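Local coordinates for uncharacterized protein (Thermus thermophilus HB8, PDB 6SCE) that is a CARF-domain DNA nuclease of type III CRISPR defence, switched on by binding cyclic oligoadenylate, at residues A[274-279]-A[322-327]; A[316-321]-A[342-347]; A[226-231]-A[259-264]. All blocks are in the same frame, centred on the assembly; numbering follows the deposited sequence.

Interaction 1 of 3, residues A[274-279]-A[322-327]; sequences SLIKGK and TPEMES. With nucleotides of chain B.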
loop_
_atom_site.group_PDB
_atom_site.type_symbol
_atom_site.label_atom_id
_atom_site.label_comp_id
_atom_site.label_asym_id
_atom_site.label_seq_id
_atom_site.Cartn_x
_atom_site.Cartn_y
_atom_site.Cartn_z
ATOM N N SER A 274 -4.715 -11.138 -20.014
ATOM C CA SER A 274 -5.941 -10.321 -20.147
ATOM C C SER A 274 -5.855 -9.032 -19.358
ATOM O O SER A 274 -6.336 -7.991 -19.793
ATOM C CB SER A 274 -7.184 -11.081 -19.688
ATOM O OG SER A 274 -7.448 -12.168 -20.547
ATOM N N LEU A 275 -5.262 -9.114 -18.179
ATOM C CA LEU A 275 -5.057 -7.947 -17.344
ATOM C C LEU A 275 -4.180 -6.877 -18.022
ATOM O O LEU A 275 -4.418 -5.688 -17.852
ATOM C CB LEU A 275 -4.432 -8.397 -16.022
ATOM C CG LEU A 275 -4.240 -7.390 -14.893
ATOM C CD1 LEU A 275 -5.568 -6.773 -14.470
ATOM C CD2 LEU A 275 -3.562 -8.095 -13.721
ATOM N N ILE A 276 -3.178 -7.288 -18.797
ATOM C CA ILE A 276 -2.251 -6.327 -19.394
ATOM C C ILE A 276 -2.521 -6.005 -20.880
ATOM O O ILE A 276 -1.910 -5.079 -21.420
ATOM C CB ILE A 276 -0.777 -6.748 -19.182
ATOM C CG1 ILE A 276 -0.391 -7.969 -20.009
ATOM C CG2 ILE A 276 -0.506 -7.039 -17.706
ATOM C CD1 ILE A 276 1.092 -8.295 -19.956
ATOM N N LYS A 277 -3.445 -6.732 -21.519
ATOM C CA LYS A 277 -3.644 -6.661 -22.987
ATOM C C LYS A 277 -4.260 -5.350 -23.489
ATOM O O LYS A 277 -5.048 -4.718 -22.785
ATOM C CB LYS A 277 -4.542 -7.828 -23.464
ATOM C CG LYS A 277 -4.844 -7.845 -24.959
ATOM N N GLY A 278 -3.901 -4.975 -24.723
ATOM C CA GLY A 278 -4.568 -3.900 -25.463
ATOM C C GLY A 278 -4.274 -2.474 -25.036
ATOM O O GLY A 278 -4.997 -1.557 -25.423
ATOM N N LYS A 279 -3.213 -2.272 -24.259
ATOM C CA LYS A 279 -2.939 -0.956 -23.669
ATOM C C LYS A 279 -1.776 -0.178 -24.301
ATOM O O LYS A 279 -1.648 1.014 -24.044
ATOM C CB LYS A 279 -2.695 -1.093 -22.162
ATOM C CG LYS A 279 -3.702 -2.000 -21.473
ATOM C CD LYS A 279 -4.070 -1.511 -20.083
ATOM C CE LYS A 279 -4.498 -2.662 -19.181
ATOM N NZ LYS A 279 -5.544 -3.515 -19.795
ATOM N N THR A 322 2.064 1.172 -15.457
ATOM C CA THR A 322 2.048 -0.062 -16.179
ATOM C C THR A 322 0.602 -0.434 -16.483
ATOM O O THR A 322 -0.364 0.013 -15.835
ATOM C CB THR A 322 2.678 -1.196 -15.355
ATOM O OG1 THR A 322 2.042 -1.229 -14.073
ATOM C CG2 THR A 322 4.148 -0.965 -15.169
ATOM N N PRO A 323 0.428 -1.293 -17.486
ATOM C CA PRO A 323 -0.940 -1.659 -17.850
ATOM C C PRO A 323 -1.689 -2.324 -16.731
ATOM O O PRO A 323 -2.883 -2.101 -16.600
ATOM C CB PRO A 323 -0.760 -2.588 -19.069
ATOM C CG PRO A 323 0.679 -2.851 -19.203
ATOM C CD PRO A 323 1.450 -1.920 -18.330
ATOM N N GLU A 324 -1.016 -3.097 -15.880
ATOM C CA GLU A 324 -1.696 -3.686 -14.719
ATOM C C GLU A 324 -2.188 -2.661 -13.656
ATOM O O GLU A 324 -2.976 -3.008 -12.775
ATOM C CB GLU A 324 -0.852 -4.798 -14.073
ATOM C CG GLU A 324 0.535 -4.401 -13.577
ATOM C CD GLU A 324 1.639 -4.636 -14.605
ATOM O OE1 GLU A 324 2.685 -5.278 -14.307
ATOM O OE2 GLU A 324 1.479 -4.175 -15.732
HETATM N N MSE A 325 -1.767 -1.403 -13.758
HETATM C CA MSE A 325 -2.249 -0.344 -12.862
HETATM C C MSE A 325 -3.208 0.551 -13.626
HETATM O O MSE A 325 -3.412 1.721 -13.252
HETATM C CB MSE A 325 -1.052 0.475 -12.338
HETATM C CG MSE A 325 -0.067 -0.246 -11.427
HETATM SE SE MSE A 325 -0.892 -0.414 -9.637
HETATM C CE MSE A 325 0.636 -1.383 -8.868
ATOM N N GLU A 326 -3.841 0.046 -14.702
ATOM C CA GLU A 326 -4.732 0.898 -15.487
ATOM C C GLU A 326 -5.844 1.528 -14.638
ATOM O O GLU A 326 -6.107 2.697 -14.774
ATOM C CB GLU A 326 -5.336 0.139 -16.677
ATOM C CG GLU A 326 -6.322 0.972 -17.479
ATOM C CD GLU A 326 -7.736 0.887 -16.927
ATOM O OE1 GLU A 326 -8.060 -0.115 -16.254
ATOM O OE2 GLU A 326 -8.523 1.822 -17.174
ATOM N N SER A 327 -6.488 0.760 -13.763
ATOM C CA SER A 327 -7.572 1.307 -12.931
ATOM C C SER A 327 -7.088 2.493 -12.097
ATOM O O SER A 327 -7.710 3.549 -12.067
ATOM C CB SER A 327 -8.131 0.255 -11.971
ATOM O OG SER A 327 -8.709 -0.808 -12.693
ATOM P P A B 3 10.285 -1.448 -5.086
ATOM O OP1 A B 3 11.227 -1.478 -6.278
ATOM O OP2 A B 3 10.849 -0.709 -3.903
ATOM O "O5'" A B 3 8.903 -0.814 -5.537
ATOM C "C5'" A B 3 7.704 -0.898 -4.754
ATOM C "C4'" A B 3 6.658 -0.071 -5.464
ATOM O "O4'" A B 3 6.357 -0.669 -6.761
ATOM C "C3'" A B 3 5.325 0.073 -4.739
ATOM O "O3'" A B 3 5.008 1.451 -4.739
ATOM C "C2'" A B 3 4.364 -0.749 -5.613
ATOM O "O2'" A B 3 3.023 -0.314 -5.558
ATOM C "C1'" A B 3 4.978 -0.538 -6.991
ATOM N N9 A B 3 4.604 -1.543 -7.960
ATOM C C8 A B 3 4.654 -2.905 -7.784
ATOM N N7 A B 3 4.284 -3.562 -8.865
ATOM C C5 A B 3 4.019 -2.574 -9.800
ATOM C C6 A B 3 3.603 -2.638 -11.143
ATOM N N6 A B 3 3.420 -3.786 -11.790
ATOM N N1 A B 3 3.454 -1.462 -11.796
ATOM C C2 A B 3 3.682 -0.318 -11.139
ATOM N N3 A B 3 4.071 -0.133 -9.871
ATOM C C4 A B 3 4.221 -1.321 -9.255
#

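Interaction 2 of 3, residues A[316-321]-A[342-347]; sequences EVYLLT and RVHRSF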
loop_
_atom_site.group_PDB
_atom_site.type_symbol
_atom_site.label_atom_id
_atom_site.label_comp_id
_atom_site.label_asym_id
_atom_site.label_seq_id
_atom_site.Cartn_x
_atom_site.Cartn_y
_atom_site.Cartn_z
ATOM N N GLU A 316 -0.513 21.222 -14.998
ATOM C CA GLU A 316 -0.417 20.028 -15.837
ATOM C C GLU A 316 0.276 18.910 -15.044
ATOM O O GLU A 316 1.233 19.160 -14.307
ATOM C CB GLU A 316 0.383 20.282 -17.123
ATOM C CG GLU A 316 -0.144 21.428 -17.976
ATOM C CD GLU A 316 0.317 21.389 -19.418
ATOM O OE1 GLU A 316 0.411 20.301 -20.025
ATOM O OE2 GLU A 316 0.563 22.473 -19.965
ATOM N N VAL A 317 -0.231 17.701 -15.203
ATOM C CA VAL A 317 0.318 16.549 -14.539
ATOM C C VAL A 317 0.598 15.489 -15.582
ATOM O O VAL A 317 -0.182 15.285 -16.511
ATOM C CB VAL A 317 -0.587 16.050 -13.394
ATOM C CG1 VAL A 317 -1.952 15.622 -13.894
ATOM C CG2 VAL A 317 0.085 14.900 -12.658
ATOM N N TYR A 318 1.737 14.839 -15.443
ATOM C CA TYR A 318 2.119 13.756 -16.325
ATOM C C TYR A 318 2.207 12.509 -15.486
ATOM O O TYR A 318 2.951 12.513 -14.517
ATOM C CB TYR A 318 3.478 14.027 -16.938
ATOM C CG TYR A 318 3.485 15.171 -17.943
ATOM C CD1 TYR A 318 3.508 16.486 -17.519
ATOM C CD2 TYR A 318 3.500 14.919 -19.318
ATOM C CE1 TYR A 318 3.525 17.536 -18.435
ATOM C CE2 TYR A 318 3.504 15.955 -20.236
ATOM C CZ TYR A 318 3.515 17.262 -19.798
ATOM O OH TYR A 318 3.541 18.313 -20.708
ATOM N N LEU A 319 1.409 11.502 -15.825
ATOM C CA LEU A 319 1.246 10.292 -15.043
ATOM C C LEU A 319 1.642 9.083 -15.872
ATOM O O LEU A 319 1.088 8.876 -16.948
ATOM C CB LEU A 319 -0.201 10.144 -14.566
ATOM C CG LEU A 319 -0.776 11.243 -13.693
ATOM C CD1 LEU A 319 -2.253 11.053 -13.424
ATOM C CD2 LEU A 319 0.022 11.320 -12.387
ATOM N N LEU A 320 2.609 8.297 -15.396
ATOM C CA LEU A 320 3.045 7.086 -16.071
ATOM C C LEU A 320 2.857 5.882 -15.205
ATOM O O LEU A 320 3.171 5.920 -14.025
ATOM C CB LEU A 320 4.529 7.187 -16.448
ATOM C CG LEU A 320 4.945 8.293 -17.407
ATOM C CD1 LEU A 320 6.455 8.261 -17.681
ATOM C CD2 LEU A 320 4.183 8.189 -18.700
ATOM N N THR A 321 2.355 4.793 -15.775
ATOM C CA THR A 321 2.342 3.529 -15.059
ATOM C C THR A 321 2.232 2.348 -16.023
ATOM O O THR A 321 2.357 2.507 -17.236
ATOM C CB THR A 321 1.278 3.485 -13.936
ATOM O OG1 THR A 321 1.588 2.399 -13.046
ATOM C CG2 THR A 321 -0.121 3.361 -14.484
ATOM N N ARG A 342 -4.696 19.830 -16.281
ATOM C CA ARG A 342 -4.526 19.081 -17.536
ATOM C C ARG A 342 -3.709 17.801 -17.299
ATOM O O ARG A 342 -2.605 17.857 -16.763
ATOM C CB ARG A 342 -3.835 19.903 -18.612
ATOM C CG ARG A 342 -3.874 19.243 -19.989
ATOM C CD ARG A 342 -3.127 20.045 -21.038
ATOM N NE ARG A 342 -3.935 21.159 -21.512
ATOM C CZ ARG A 342 -3.758 22.450 -21.212
ATOM N NH1 ARG A 342 -2.750 22.883 -20.436
ATOM N NH2 ARG A 342 -4.609 23.335 -21.725
ATOM N N VAL A 343 -4.247 16.671 -17.723
ATOM C CA VAL A 343 -3.608 15.376 -17.487
ATOM C C VAL A 343 -3.035 14.773 -18.767
ATOM O O VAL A 343 -3.716 14.696 -19.780
ATOM C CB VAL A 343 -4.595 14.374 -16.905
ATOM C CG1 VAL A 343 -3.910 13.022 -16.708
ATOM C CG2 VAL A 343 -5.152 14.895 -15.597
ATOM N N HIS A 344 -1.791 14.326 -18.702
ATOM C CA HIS A 344 -1.188 13.516 -19.747
ATOM C C HIS A 344 -0.769 12.206 -19.102
ATOM O O HIS A 344 -0.204 12.204 -18.005
ATOM C CB HIS A 344 0.018 14.213 -20.302
ATOM C CG HIS A 344 -0.216 15.643 -20.658
ATOM N ND1 HIS A 344 -0.926 16.027 -21.781
ATOM C CD2 HIS A 344 0.172 16.787 -20.048
ATOM C CE1 HIS A 344 -0.965 17.345 -21.841
ATOM N NE2 HIS A 344 -0.300 17.830 -20.808
ATOM N N ARG A 345 -1.030 11.105 -19.781
ATOM C CA ARG A 345 -0.771 9.795 -19.239
ATOM C C ARG A 345 -0.170 8.973 -20.311
ATOM O O ARG A 345 -0.447 9.198 -21.484
ATOM C CB ARG A 345 -2.064 9.137 -18.779
ATOM C CG ARG A 345 -3.206 9.234 -19.785
ATOM C CD ARG A 345 -4.470 8.586 -19.239
ATOM N NE ARG A 345 -4.454 7.155 -19.489
ATOM C CZ ARG A 345 -5.401 6.301 -19.115
ATOM N NH1 ARG A 345 -6.473 6.707 -18.431
ATOM N NH2 ARG A 345 -5.249 5.016 -19.409
ATOM N N SER A 346 0.631 7.996 -19.924
ATOM C CA SER A 346 1.075 6.994 -20.849
ATOM C C SER A 346 1.340 5.708 -20.101
ATOM O O SER A 346 1.631 5.735 -18.893
ATOM C CB SER A 346 2.344 7.460 -21.582
ATOM O OG SER A 346 2.628 6.595 -22.677
ATOM N N PHE A 347 1.220 4.581 -20.805
ATOM C CA PHE A 347 1.611 3.281 -20.276
ATOM C C PHE A 347 3.051 2.918 -20.612
ATOM O O PHE A 347 3.519 3.078 -21.775
ATOM C CB PHE A 347 0.695 2.167 -20.784
ATOM C CG PHE A 347 -0.689 2.213 -20.232
ATOM C CD1 PHE A 347 -0.926 1.987 -18.878
ATOM C CD2 PHE A 347 -1.775 2.475 -21.069
ATOM C CE1 PHE A 347 -2.214 2.013 -18.370
ATOM C CE2 PHE A 347 -3.070 2.502 -20.561
ATOM C CZ PHE A 347 -3.284 2.284 -19.201
#

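Interaction 3 of 3, residues A[226-231]-A[259-264]; sequences PVVPYH and VFLVDP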
loop_
_atom_site.group_PDB
_atom_site.type_symbol
_atom_site.label_atom_id
_atom_site.label_comp_id
_atom_site.label_asym_id
_atom_site.label_seq_id
_atom_site.Cartn_x
_atom_site.Cartn_y
_atom_site.Cartn_z
ATOM N N PRO A 226 -2.092 -12.775 -4.066
ATOM C CA PRO A 226 -3.149 -13.690 -3.637
ATOM C C PRO A 226 -3.970 -14.078 -4.858
ATOM O O PRO A 226 -4.684 -13.235 -5.432
ATOM C CB PRO A 226 -3.983 -12.844 -2.664
ATOM C CG PRO A 226 -3.286 -11.505 -2.561
ATOM C CD PRO A 226 -2.471 -11.387 -3.811
ATOM N N VAL A 227 -3.860 -15.326 -5.252
ATOM C CA VAL A 227 -4.510 -15.801 -6.471
ATOM C C VAL A 227 -5.722 -16.606 -6.042
ATOM O O VAL A 227 -5.569 -17.552 -5.274
ATOM C CB VAL A 227 -3.582 -16.677 -7.301
ATOM C CG1 VAL A 227 -4.306 -17.144 -8.570
ATOM C CG2 VAL A 227 -2.298 -15.942 -7.666
ATOM N N VAL A 228 -6.919 -16.183 -6.467
ATOM C CA VAL A 228 -8.144 -16.798 -5.998
ATOM C C VAL A 228 -9.012 -17.242 -7.174
ATOM O O VAL A 228 -9.590 -16.386 -7.865
ATOM C CB VAL A 228 -8.931 -15.860 -5.087
ATOM C CG1 VAL A 228 -10.295 -16.477 -4.723
ATOM C CG2 VAL A 228 -8.149 -15.615 -3.809
ATOM N N PRO A 229 -9.033 -18.553 -7.456
ATOM C CA PRO A 229 -9.918 -19.047 -8.532
ATOM C C PRO A 229 -11.330 -19.040 -8.008
ATOM O O PRO A 229 -11.606 -19.614 -6.945
ATOM C CB PRO A 229 -9.409 -20.461 -8.806
ATOM C CG PRO A 229 -8.036 -20.502 -8.201
ATOM C CD PRO A 229 -8.140 -19.620 -6.992
ATOM N N TYR A 230 -12.207 -18.314 -8.693
ATOM C CA TYR A 230 -13.540 -18.120 -8.186
ATOM C C TYR A 230 -14.353 -19.422 -8.260
ATOM O O TYR A 230 -14.042 -20.327 -9.042
ATOM C CB TYR A 230 -14.234 -16.926 -8.844
ATOM C CG TYR A 230 -14.459 -16.994 -10.335
ATOM C CD1 TYR A 230 -15.481 -17.765 -10.867
ATOM C CD2 TYR A 230 -13.679 -16.239 -11.219
ATOM C CE1 TYR A 230 -15.701 -17.801 -12.235
ATOM C CE2 TYR A 230 -13.906 -16.264 -12.585
ATOM C CZ TYR A 230 -14.919 -17.048 -13.092
ATOM O OH TYR A 230 -15.144 -17.089 -14.454
ATOM N N HIS A 231 -15.359 -19.492 -7.413
ATOM C CA HIS A 231 -16.164 -20.707 -7.204
ATOM C C HIS A 231 -17.270 -20.819 -8.270
ATOM O O HIS A 231 -18.442 -20.557 -8.000
ATOM C CB HIS A 231 -16.784 -20.655 -5.822
ATOM C CG HIS A 231 -15.806 -20.916 -4.711
ATOM N ND1 HIS A 231 -16.195 -21.025 -3.394
ATOM C CD2 HIS A 231 -14.457 -21.089 -4.721
ATOM C CE1 HIS A 231 -15.133 -21.267 -2.640
ATOM N NE2 HIS A 231 -14.067 -21.312 -3.419
ATOM N N VAL A 259 -6.993 -8.900 -4.292
ATOM C CA VAL A 259 -6.948 -10.291 -4.733
ATOM C C VAL A 259 -6.999 -10.380 -6.241
ATOM O O VAL A 259 -7.740 -9.627 -6.899
ATOM C CB VAL A 259 -8.139 -11.046 -4.113
ATOM C CG1 VAL A 259 -8.410 -12.360 -4.826
ATOM C CG2 VAL A 259 -7.856 -11.242 -2.639
ATOM N N PHE A 260 -6.236 -11.305 -6.798
ATOM C CA PHE A 260 -6.269 -11.591 -8.220
ATOM C C PHE A 260 -7.273 -12.735 -8.404
ATOM O O PHE A 260 -6.944 -13.906 -8.237
ATOM C CB PHE A 260 -4.875 -11.958 -8.701
ATOM C CG PHE A 260 -4.750 -12.226 -10.174
ATOM C CD1 PHE A 260 -5.401 -11.443 -11.113
ATOM C CD2 PHE A 260 -3.948 -13.250 -10.610
ATOM C CE1 PHE A 260 -5.238 -11.688 -12.459
ATOM C CE2 PHE A 260 -3.771 -13.500 -11.949
ATOM C CZ PHE A 260 -4.423 -12.713 -12.877
ATOM N N LEU A 261 -8.507 -12.356 -8.704
ATOM C CA LEU A 261 -9.612 -13.306 -8.916
ATOM C C LEU A 261 -9.562 -13.887 -10.316
ATOM O O LEU A 261 -9.596 -13.147 -11.285
ATOM C CB LEU A 261 -10.925 -12.587 -8.709
ATOM C CG LEU A 261 -12.141 -13.496 -8.495
ATOM C CD1 LEU A 261 -12.102 -14.088 -7.103
ATOM C CD2 LEU A 261 -13.423 -12.713 -8.698
ATOM N N VAL A 262 -9.473 -15.200 -10.423
ATOM C CA VAL A 262 -9.243 -15.852 -11.696
ATOM C C VAL A 262 -10.259 -16.935 -12.007
ATOM O O VAL A 262 -10.839 -17.583 -11.115
ATOM C CB VAL A 262 -7.814 -16.446 -11.842
ATOM C CG1 VAL A 262 -6.752 -15.354 -11.784
ATOM C CG2 VAL A 262 -7.539 -17.517 -10.801
ATOM N N ASP A 263 -10.431 -17.140 -13.303
ATOM C CA ASP A 263 -11.327 -18.177 -13.823
ATOM C C ASP A 263 -10.620 -19.515 -13.633
ATOM O O ASP A 263 -9.551 -19.725 -14.191
ATOM C CB ASP A 263 -11.638 -17.845 -15.297
ATOM C CG ASP A 263 -12.549 -18.867 -15.985
ATOM O OD1 ASP A 263 -12.838 -19.947 -15.419
ATOM O OD2 ASP A 263 -12.949 -18.545 -17.126
ATOM N N PRO A 264 -11.206 -20.423 -12.827
ATOM C CA PRO A 264 -10.577 -21.712 -12.597
ATOM C C PRO A 264 -10.476 -22.541 -13.874
ATOM O O PRO A 264 -9.693 -23.459 -13.931
ATOM C CB PRO A 264 -11.504 -22.377 -11.569
ATOM C CG PRO A 264 -12.832 -21.744 -11.800
ATOM C CD PRO A 264 -12.504 -20.312 -12.126
#

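Interaction 1 of 3, residues A[274-279]-A[322-327]
Apolar packing joins the two segments, and it is centred on Pro323. Its ring lies against the end of helix 268-276, with CG 4.2 Å from Ile276 CB, while the aliphatic chain of Lys279 crosses it obliquely and brings CD to 3.6 Å from Pro323 CB. The compact ring of proline, which lacks an N-H, suits this first position of a short 3-10 turn, where it offers carbon to Ile276 and Lys279. Ile276 also sets its CG2 branch alongside the carboxylate of Glu324, and the CE end of Lys279 rests on Glu326 CB.

Polar bonds within 274-279 fix the lysine. Lys279 bends at chi2 and chi4, so that NZ turns back to the carbonyls where the helix ends, 3.1 Å from Leu275 O and 3.3 Å from Lys277 O, approaching both from above the carbonyl plane. The partial negative charge expected at the C-terminal end of a helix would favour the ammonium group here. Gly278 lies in the turn between with a positive phi (75°), which glycine adopts easily.

Ligand bonds leave from 322-327. Thr322 OG1 donates to N1 of nucleotide A3 of chain B at 2.7 Å, and the base's N6 donates to Glu324 OE1 at 3.0 Å, somewhat bent at 137°. CG of Glu324 takes the crowded position between backbone N and carbonyl carbon (chi1 59°), and Arg114 forms a salt bridge with the same OE1. The selenomethionine Met325 lays CE over the base, 3.6 Å from its C4. A donor and an acceptor side by side, reading N1 and N6, suit recognition of adenine, consistent with a CARF-type site for the cyclic oligoadenylate activator.

Interaction 2 of 3, residues A[316-321]-A[342-347]
Glu316 serves two basic partners with its two carboxylate oxygens. OE1 receives the N-H of His344 NE2 at 2.7 Å, in a nearly straight bond (165°) that lies in the imidazole plane and runs almost along the carboxylate C-O axis; such a neighbour probably favours the protonated ring. OE2 forms a salt bridge with Arg342 NH1 at 3.4 Å, the carboxylate and guanidinium being turned 72° apart, and it also accepts the backbone N-H of Gln289. Glutamate is long enough to lie beside arginine and still reach two residues along.

Beneath these side chains runs a parallel ladder. Val317 links Arg342 and His344, giving its N-H to Arg342 O at 2.8 Å and taking that of His344 N on its own carbonyl; Leu319 does the same between His344 and Ser346. The last bond, from Thr321 N to Ser346 O, is weak at 3.3 Å. The strands are joined by helix 326-338 in a beta-alpha-beta unit, consistent with the Rossmann-like core of CARF domains, and 342-347 is the outermost strand on this side of the sheet.

Tyr318 and His344 lie side by side with their planes at 33°, His344 CD2 over one face of the phenol ring and 3.4 Å from Tyr318 CZ; the phenol hydroxyl bonds to Pro286 O. Farther along, Leu320 CD2 presses tightly on Ser346 CB at 3.5 Å, where the small serine makes room, and Leu320 also meets helix 354-370. On the other face, Val317 CG1 touches Val343 CG2 at 3.7 Å, and these beta-branched residues, well suited to strands, face Phe336 of helix 326-338.

Interaction 3 of 3, residues A[226-231]-A[259-264]
Tyr230, just after the end of strand 225-229, lays its ring over the opposite segment. Its CG sits in the crowded position between backbone N and carbonyl carbon (chi1 62°), which carries the ring across the backbone of Val262 and Asp263, with CE2 3.4 Å from Asp263 CA. Pro264 CD lies squarely over one face, 4.0 Å from the ring centroid, a CH-pi contact made by a methylene whose hydrogens are somewhat polarised by the adjoining nitrogen. Phe247 meets the same ring edge-to-face.

The parallel strands bond through alternating residues: Val228 N reaches Phe260 O at 2.9 Å, and Val262 N returns to Val228 O at 2.8 Å. Two helices, 232-236 and 240-257, connect them in a beta-alpha-beta crossover that adds 260-262 as an outermost strand of a mixed sheet.

Val228, on the side facing helix 206-220, wedges CG2 against Val259 CG1 at 3.4 Å, tighter than usual, and sets its CG1 3.8 Å from Leu261 CD1. Val262 points to the other face; beta-branched valine suits a strand and fills both faces compactly. There its CG2 touches Val227 CG1 at 3.9 Å and lies beside Pro229 CG, while helix 268-276 packs on this valine through Glu271.

Along the chain interaction 3 closes first; strand 260-262 then leads into helix 268-276, whose end enters interaction 1. Interactions 1 and 2 interleave, since 322-327 follows strand 316-321 directly and helix 326-338 then runs to strand 342-347. Their centres lie about 15 Å apart, and the ring of Phe347 bridges them, packing on Lys279 and Pro323. Interaction 3, in a different sheet from interaction 2, has its centre about 17 Å from that of interaction 1 and about 31 Å from that of interaction 2, which it does not touch. The adenine-binding turn thus touches the sheet of interaction 2 directly, and helix 268-276 links it to that of interaction 3, Leu275 CD2 meeting Phe260 CE1.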